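Local coordinates for protein myosin-I heavy chain (PDB 5EJR) that is an actin-based motor with ATPase activity that acts in the early steps of phagocytosis and in adhesion, and is seen here in its second MyTH4-FERM tail unit, at residues 337-340 with 341-345; 384-387 with 388-392; 170-173 with 174-177. All blocks are in the same frame, centred on the assembly; numbering follows the deposited sequence.

Interaction 1 (337-340 with 341-345); sequences TNVN and EKDSS
N340 holds CG between its own backbone N and carbonyl carbon (chi1 77°), and a chi2 of -8° then turns OD1 over the first helical turn, where D343 N donates to it. This bond is 2.9 Å from D343 N to N340 OD1 and almost straight at 169°, so it holds the oxygen end of the amide over the D343 N-H. The two side chains cross at roughly a right angle, with their planes turned well away from parallel, and N340 OD1 lies 3.1 Å from D343 OD2. Both atoms are acceptors, and the salt bridge from D343 OD2 to K416 probably offsets that closeness. The N340 backbone takes part as well: its O accepts from S344 N at 2.9 Å, opening the i to i+4 ladder. A water bonded to S344 OG at 2.9 Å also donates to V339 O, adding a water-mediated link between loop and helix. V339 slides past D343 in the opposite direction, its CG2 3.4 Å from CB of D343, while W331 and I377 pack against V339 from outside. Together the side-chain bond to D343 N and the main-chain bond to S344 N identify an asparagine N-cap, here starting helix 341-355 of the FERM domain.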
loop_
_atom_site.group_PDB
_atom_site.type_symbol
_atom_site.label_atom_id
_atom_site.label_comp_id
_atom_site.label_asym_id
_atom_site.label_seq_id
_atom_site.Cartn_x
_atom_site.Cartn_y
_atom_site.Cartn_z
ATOM N N THR A 337 -17.540 7.920 -22.963
ATOM C CA THR A 337 -17.823 8.820 -24.085
ATOM C C THR A 337 -18.171 8.083 -25.413
ATOM O O THR A 337 -18.339 8.754 -26.437
ATOM C CB THR A 337 -16.698 9.856 -24.237
ATOM O OG1 THR A 337 -15.427 9.204 -24.157
ATOM C CG2 THR A 337 -16.776 10.952 -23.164
ATOM N N ASN A 338 -18.411 6.744 -25.383
ATOM C CA ASN A 338 -18.863 6.018 -26.586
ATOM C C ASN A 338 -20.389 6.214 -26.712
ATOM O O ASN A 338 -21.167 5.280 -26.942
ATOM C CB ASN A 338 -18.485 4.515 -26.538
ATOM C CG ASN A 338 -18.776 3.774 -27.837
ATOM O OD1 ASN A 338 -18.814 4.360 -28.933
ATOM N ND2 ASN A 338 -19.030 2.475 -27.747
ATOM N N VAL A 339 -20.814 7.445 -26.560
ATOM C CA VAL A 339 -22.230 7.760 -26.509
ATOM C C VAL A 339 -22.555 8.955 -27.410
ATOM O O VAL A 339 -21.776 9.907 -27.467
ATOM C CB VAL A 339 -22.511 7.958 -24.983
ATOM C CG1 VAL A 339 -22.172 9.355 -24.478
ATOM C CG2 VAL A 339 -23.891 7.513 -24.565
ATOM N N ASN A 340 -23.641 8.865 -28.196
ATOM C CA ASN A 340 -24.021 9.988 -29.039
ATOM C C ASN A 340 -24.875 10.990 -28.210
ATOM O O ASN A 340 -25.199 10.697 -27.056
ATOM C CB ASN A 340 -24.681 9.528 -30.349
ATOM C CG ASN A 340 -26.125 9.075 -30.275
ATOM O OD1 ASN A 340 -26.715 8.929 -29.205
ATOM N ND2 ASN A 340 -26.740 8.872 -31.436
ATOM N N GLU A 341 -25.225 12.152 -28.787
ATOM C CA GLU A 341 -26.003 13.200 -28.107
ATOM C C GLU A 341 -27.407 12.745 -27.662
ATOM O O GLU A 341 -27.842 13.122 -26.575
ATOM C CB GLU A 341 -26.065 14.470 -28.951
ATOM C CG GLU A 341 -24.692 15.134 -29.047
ATOM C CD GLU A 341 -24.473 16.146 -30.159
ATOM O OE1 GLU A 341 -25.383 16.323 -31.002
ATOM O OE2 GLU A 341 -23.392 16.781 -30.175
ATOM N N LYS A 342 -28.095 11.938 -28.477
ATOM C CA LYS A 342 -29.415 11.379 -28.125
ATOM C C LYS A 342 -29.280 10.455 -26.897
ATOM O O LYS A 342 -30.013 10.636 -25.938
ATOM C CB LYS A 342 -30.060 10.634 -29.305
ATOM C CG LYS A 342 -31.521 10.265 -29.012
ATOM C CD LYS A 342 -32.178 9.461 -30.118
ATOM C CE LYS A 342 -33.632 9.169 -29.810
ATOM N NZ LYS A 342 -33.795 8.012 -28.889
ATOM N N ASP A 343 -28.305 9.530 -26.895
ATOM C CA ASP A 343 -28.046 8.636 -25.762
ATOM C C ASP A 343 -27.704 9.425 -24.513
ATOM O O ASP A 343 -28.150 9.056 -23.420
ATOM C CB ASP A 343 -26.889 7.665 -26.076
ATOM C CG ASP A 343 -27.153 6.695 -27.221
ATOM O OD1 ASP A 343 -28.344 6.451 -27.534
ATOM O OD2 ASP A 343 -26.164 6.175 -27.803
ATOM N N SER A 344 -26.912 10.522 -24.662
ATOM C CA SER A 344 -26.523 11.323 -23.492
ATOM C C SER A 344 -27.714 12.049 -22.908
ATOM O O SER A 344 -27.788 12.220 -21.692
ATOM C CB SER A 344 -25.433 12.333 -23.852
ATOM O OG SER A 344 -24.211 11.686 -24.171
ATOM N N SER A 345 -28.599 12.542 -23.777
ATOM C CA SER A 345 -29.839 13.251 -23.410
ATOM C C SER A 345 -30.777 12.286 -22.682
ATOM O O SER A 345 -31.468 12.689 -21.760
ATOM C CB SER A 345 -30.523 13.773 -24.671
ATOM O OG SER A 345 -29.812 14.912 -25.127
HETATM O O HOH W 1 -22.738 12.734 -26.453
#

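Interaction 2 (384-387 with 388-392); sequences KVWI and SMIES
I390 N donates to W386 O at 2.8 Å with an N-H...O angle of 164°. It is one rung of the alpha-helical i to i+4 ladder of helix 383-394 in the FERM domain, and the side chains add a Met-aromatic contact one turn apart. E391 N to I387 O is equally short at 2.8 Å, whereas S388 N to K384 O, at 3.3 Å, is weak. The sulfur contact is judged from two measures: M389 SD lies 5.3 Å from the centroid of the six-membered ring of W386 and 24° off its normal, so it sits above the face, though at a distance. M389 runs extended through chi2 and bends only at chi3 (81°), and its sulfur also comes alongside CG1 of V385 at 4.3 Å. W386 NE1 is hydrogen-bonded to L378 O, which would limit rotation of the indole, and S345 of helix 341-355 touches both W386 and M389. I390, buried like W386, meets A348 and I352 of the same neighbouring helix. Its CG1 stands beside its own backbone N, which folds the branch back along the preceding turn: CG1 of I390 rests 3.2 Å from W386 O, and its CD1 lies 4.3 Å from CB of W386.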
loop_
_atom_site.group_PDB
_atom_site.type_symbol
_atom_site.label_atom_id
_atom_site.label_comp_id
_atom_site.label_asym_id
_atom_site.label_seq_id
_atom_site.Cartn_x
_atom_site.Cartn_y
_atom_site.Cartn_z
ATOM N N LYS A 384 -27.967 25.383 -24.217
ATOM C CA LYS A 384 -29.341 25.680 -24.607
ATOM C C LYS A 384 -29.877 24.595 -25.528
ATOM O O LYS A 384 -31.055 24.260 -25.443
ATOM C CB LYS A 384 -29.422 27.043 -25.317
ATOM C CG LYS A 384 -29.407 28.234 -24.375
ATOM C CD LYS A 384 -29.320 29.512 -25.233
ATOM C CE LYS A 384 -29.284 30.786 -24.432
ATOM N NZ LYS A 384 -29.225 31.977 -25.321
ATOM N N VAL A 385 -29.016 24.005 -26.371
ATOM C CA VAL A 385 -29.411 22.899 -27.260
ATOM C C VAL A 385 -29.587 21.614 -26.396
ATOM O O VAL A 385 -30.522 20.848 -26.602
ATOM C CB VAL A 385 -28.431 22.698 -28.451
ATOM C CG1 VAL A 385 -28.834 21.486 -29.302
ATOM C CG2 VAL A 385 -28.331 23.963 -29.314
ATOM N N TRP A 386 -28.718 21.419 -25.411
ATOM C CA TRP A 386 -28.837 20.289 -24.489
ATOM C C TRP A 386 -30.149 20.358 -23.706
ATOM O O TRP A 386 -30.843 19.361 -23.607
ATOM C CB TRP A 386 -27.652 20.250 -23.534
ATOM C CG TRP A 386 -26.438 19.665 -24.162
ATOM C CD1 TRP A 386 -25.275 20.315 -24.465
ATOM C CD2 TRP A 386 -26.237 18.290 -24.507
ATOM N NE1 TRP A 386 -24.348 19.422 -24.929
ATOM C CE2 TRP A 386 -24.918 18.175 -24.995
ATOM C CE3 TRP A 386 -27.030 17.132 -24.403
ATOM C CZ2 TRP A 386 -24.387 16.959 -25.442
ATOM C CZ3 TRP A 386 -26.492 15.912 -24.818
ATOM C CH2 TRP A 386 -25.187 15.833 -25.321
ATOM N N ILE A 387 -30.524 21.557 -23.208
ATOM C CA ILE A 387 -31.789 21.747 -22.494
ATOM C C ILE A 387 -32.962 21.256 -23.364
ATOM O O ILE A 387 -33.772 20.454 -22.908
ATOM C CB ILE A 387 -31.959 23.239 -22.084
ATOM C CG1 ILE A 387 -31.018 23.562 -20.903
ATOM C CG2 ILE A 387 -33.435 23.526 -21.735
ATOM C CD1 ILE A 387 -30.866 25.174 -20.551
ATOM N N SER A 388 -33.007 21.712 -24.623
ATOM C CA SER A 388 -34.021 21.335 -25.596
ATOM C C SER A 388 -34.034 19.801 -25.866
ATOM O O SER A 388 -35.109 19.206 -25.901
ATOM C CB SER A 388 -33.787 22.091 -26.899
ATOM O OG SER A 388 -34.882 21.861 -27.766
ATOM N N MET A 389 -32.855 19.176 -26.055
ATOM C CA MET A 389 -32.760 17.730 -26.325
ATOM C C MET A 389 -33.188 16.905 -25.091
ATOM O O MET A 389 -33.861 15.895 -25.225
ATOM C CB MET A 389 -31.346 17.346 -26.782
ATOM C CG MET A 389 -31.039 17.785 -28.188
ATOM S SD MET A 389 -29.387 17.281 -28.697
ATOM C CE MET A 389 -29.725 15.552 -29.154
ATOM N N ILE A 390 -32.790 17.347 -23.901
ATOM C CA ILE A 390 -33.130 16.705 -22.638
ATOM C C ILE A 390 -34.648 16.859 -22.380
ATOM O O ILE A 390 -35.323 15.877 -22.042
ATOM C CB ILE A 390 -32.221 17.217 -21.507
ATOM C CG1 ILE A 390 -30.782 16.718 -21.735
ATOM C CG2 ILE A 390 -32.719 16.794 -20.143
ATOM C CD1 ILE A 390 -29.711 17.500 -21.012
ATOM N N GLU A 391 -35.198 18.082 -22.625
ATOM C CA GLU A 391 -36.633 18.313 -22.491
ATOM C C GLU A 391 -37.429 17.308 -23.370
ATOM O O GLU A 391 -38.400 16.709 -22.898
ATOM C CB GLU A 391 -36.941 19.786 -22.839
ATOM C CG GLU A 391 -38.402 20.150 -22.876
ATOM C CD GLU A 391 -38.524 21.620 -23.222
ATOM O OE1 GLU A 391 -38.336 21.942 -24.411
ATOM O OE2 GLU A 391 -38.625 22.455 -22.295
ATOM N N SER A 392 -36.967 17.059 -24.588
ATOM C CA SER A 392 -37.608 16.088 -25.484
ATOM C C SER A 392 -37.599 14.630 -24.928
ATOM O O SER A 392 -38.605 13.933 -25.030
ATOM C CB SER A 392 -37.007 16.158 -26.883
ATOM O OG SER A 392 -37.386 17.365 -27.523
#

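Interaction 3 (170-173 with 174-177); sequences IAVC and IEKL
I170 and I174 meet on the packed side of helix 164-178, where CG2 of I170 lies 3.8 Å from CD1 of I174 as the two side chains cross obliquely. I174 sends CG1 to the side of its own backbone N, back along the helix, and that branch comes within 3.3 Å of I170 O; the same carbonyl accepts from I174 N at 3.1 Å. The aliphatic chain thus lies against a peptide oxygen already engaged in the helix ladder. L177 repeats the pattern one turn on from C173, its CG 3.4 Å from C173 O. Here the backbone bond, L177 N to C173 O at 3.0 Å, is bent to 137°, and the same N-H also makes a weak bond to I174 O, as the helix nears its last residues. These side chains belong to the helical packing of the MyTH4 domain: I170 touches F128 and C173 touches I131 of helix 121-137, while I174 and L177 both touch L152 of helix 142-159. The solvent side carries A171 and E175, with V172 and K176, both partly exposed, at its border. V172 places CG2 anti to its backbone N and beside the carboxylate of E175, 3.8 Å from OE1, a grazing approach of a methyl to an oxygen. At the other oxygen K176 NZ forms a salt bridge to E175 OE2 at 3.1 Å, arriving from above the carboxylate plane, 61° out of it. With bends at chi2 and chi4 the lysine chain brings NZ to the carboxylate of the preceding residue, a bridge within 174-177, and its CE passes CG2 of V172 only at 4.4 Å. Farther back, the K176 side chain touches S135 and I136 of helix 121-137.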
loop_
_atom_site.group_PDB
_atom_site.type_symbol
_atom_site.label_atom_id
_atom_site.label_comp_id
_atom_site.label_asym_id
_atom_site.label_seq_id
_atom_site.Cartn_x
_atom_site.Cartn_y
_atom_site.Cartn_z
ATOM N N ILE A 170 10.869 -2.792 25.486
ATOM C CA ILE A 170 11.883 -3.843 25.362
ATOM C C ILE A 170 11.167 -5.192 25.319
ATOM O O ILE A 170 11.575 -6.085 24.564
ATOM C CB ILE A 170 12.959 -3.781 26.484
ATOM C CG1 ILE A 170 13.833 -2.507 26.362
ATOM C CG2 ILE A 170 13.834 -5.049 26.484
ATOM C CD1 ILE A 170 14.784 -2.205 27.655
ATOM N N ALA A 171 10.098 -5.341 26.129
ATOM C CA ALA A 171 9.320 -6.578 26.136
ATOM C C ALA A 171 8.633 -6.835 24.767
ATOM O O ALA A 171 8.487 -8.001 24.395
ATOM C CB ALA A 171 8.288 -6.554 27.253
ATOM N N VAL A 172 8.239 -5.766 24.020
ATOM C CA VAL A 172 7.613 -5.954 22.694
ATOM C C VAL A 172 8.694 -6.405 21.683
ATOM O O VAL A 172 8.424 -7.309 20.888
ATOM C CB VAL A 172 6.698 -4.790 22.185
ATOM C CG1 VAL A 172 7.468 -3.514 21.857
ATOM C CG2 VAL A 172 5.842 -5.228 20.996
ATOM N N CYS A 173 9.942 -5.869 21.807
ATOM C CA CYS A 173 11.080 -6.285 20.979
ATOM C C CYS A 173 11.314 -7.768 21.144
ATOM O O CYS A 173 11.459 -8.472 20.145
ATOM C CB CYS A 173 12.335 -5.493 21.326
ATOM S SG CYS A 173 12.226 -3.737 20.935
ATOM N N ILE A 174 11.312 -8.245 22.405
ATOM C CA ILE A 174 11.503 -9.654 22.776
ATOM C C ILE A 174 10.379 -10.506 22.167
ATOM O O ILE A 174 10.663 -11.587 21.650
ATOM C CB ILE A 174 11.598 -9.807 24.329
ATOM C CG1 ILE A 174 12.869 -9.107 24.875
ATOM C CG2 ILE A 174 11.530 -11.288 24.783
ATOM C CD1 ILE A 174 12.828 -8.729 26.398
ATOM N N GLU A 175 9.115 -10.015 22.224
ATOM C CA GLU A 175 7.947 -10.714 21.661
ATOM C C GLU A 175 8.122 -10.894 20.148
ATOM O O GLU A 175 7.923 -11.995 19.633
ATOM C CB GLU A 175 6.644 -9.936 21.952
ATOM C CG GLU A 175 5.383 -10.583 21.378
ATOM C CD GLU A 175 4.249 -9.658 20.963
ATOM O OE1 GLU A 175 4.076 -8.586 21.589
ATOM O OE2 GLU A 175 3.506 -10.029 20.025
ATOM N N LYS A 176 8.515 -9.815 19.454
ATOM C CA LYS A 176 8.715 -9.806 18.007
ATOM C C LYS A 176 9.897 -10.666 17.543
ATOM O O LYS A 176 9.862 -11.139 16.412
ATOM C CB LYS A 176 8.813 -8.374 17.456
ATOM C CG LYS A 176 7.550 -7.522 17.607
ATOM C CD LYS A 176 6.301 -8.182 16.996
ATOM C CE LYS A 176 5.037 -7.412 17.274
ATOM N NZ LYS A 176 3.891 -8.326 17.514
ATOM N N LEU A 177 10.929 -10.879 18.386
ATOM C CA LEU A 177 12.068 -11.731 18.018
ATOM C C LEU A 177 11.700 -13.183 18.282
ATOM O O LEU A 177 12.171 -14.078 17.584
ATOM C CB LEU A 177 13.351 -11.344 18.779
ATOM C CG LEU A 177 13.949 -9.965 18.457
ATOM C CD1 LEU A 177 14.857 -9.507 19.565
ATOM C CD2 LEU A 177 14.716 -9.969 17.125
#

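How the interactions relate
Interactions 1 and 2 lie in one part of the FERM domain, with centres about 13 Å apart, and they touch: S345 OG approaches M389 CB at 3.3 Å, so the helix begun by the first packs on the helix that holds the second. Interaction 3 belongs to the MyTH4 domain on the opposite side of the chain's centre, about 62 and 69 Å from the other two, centre to centre. Interaction 1 is a surface contact built on one asparagine N-cap and a bridging water. The other two are partly buried stretches within single helices: 384-392 pairs a sulfur with an indole, whereas 170-177 has aliphatic packing on one side and a salt bridge of neighbouring residues on another.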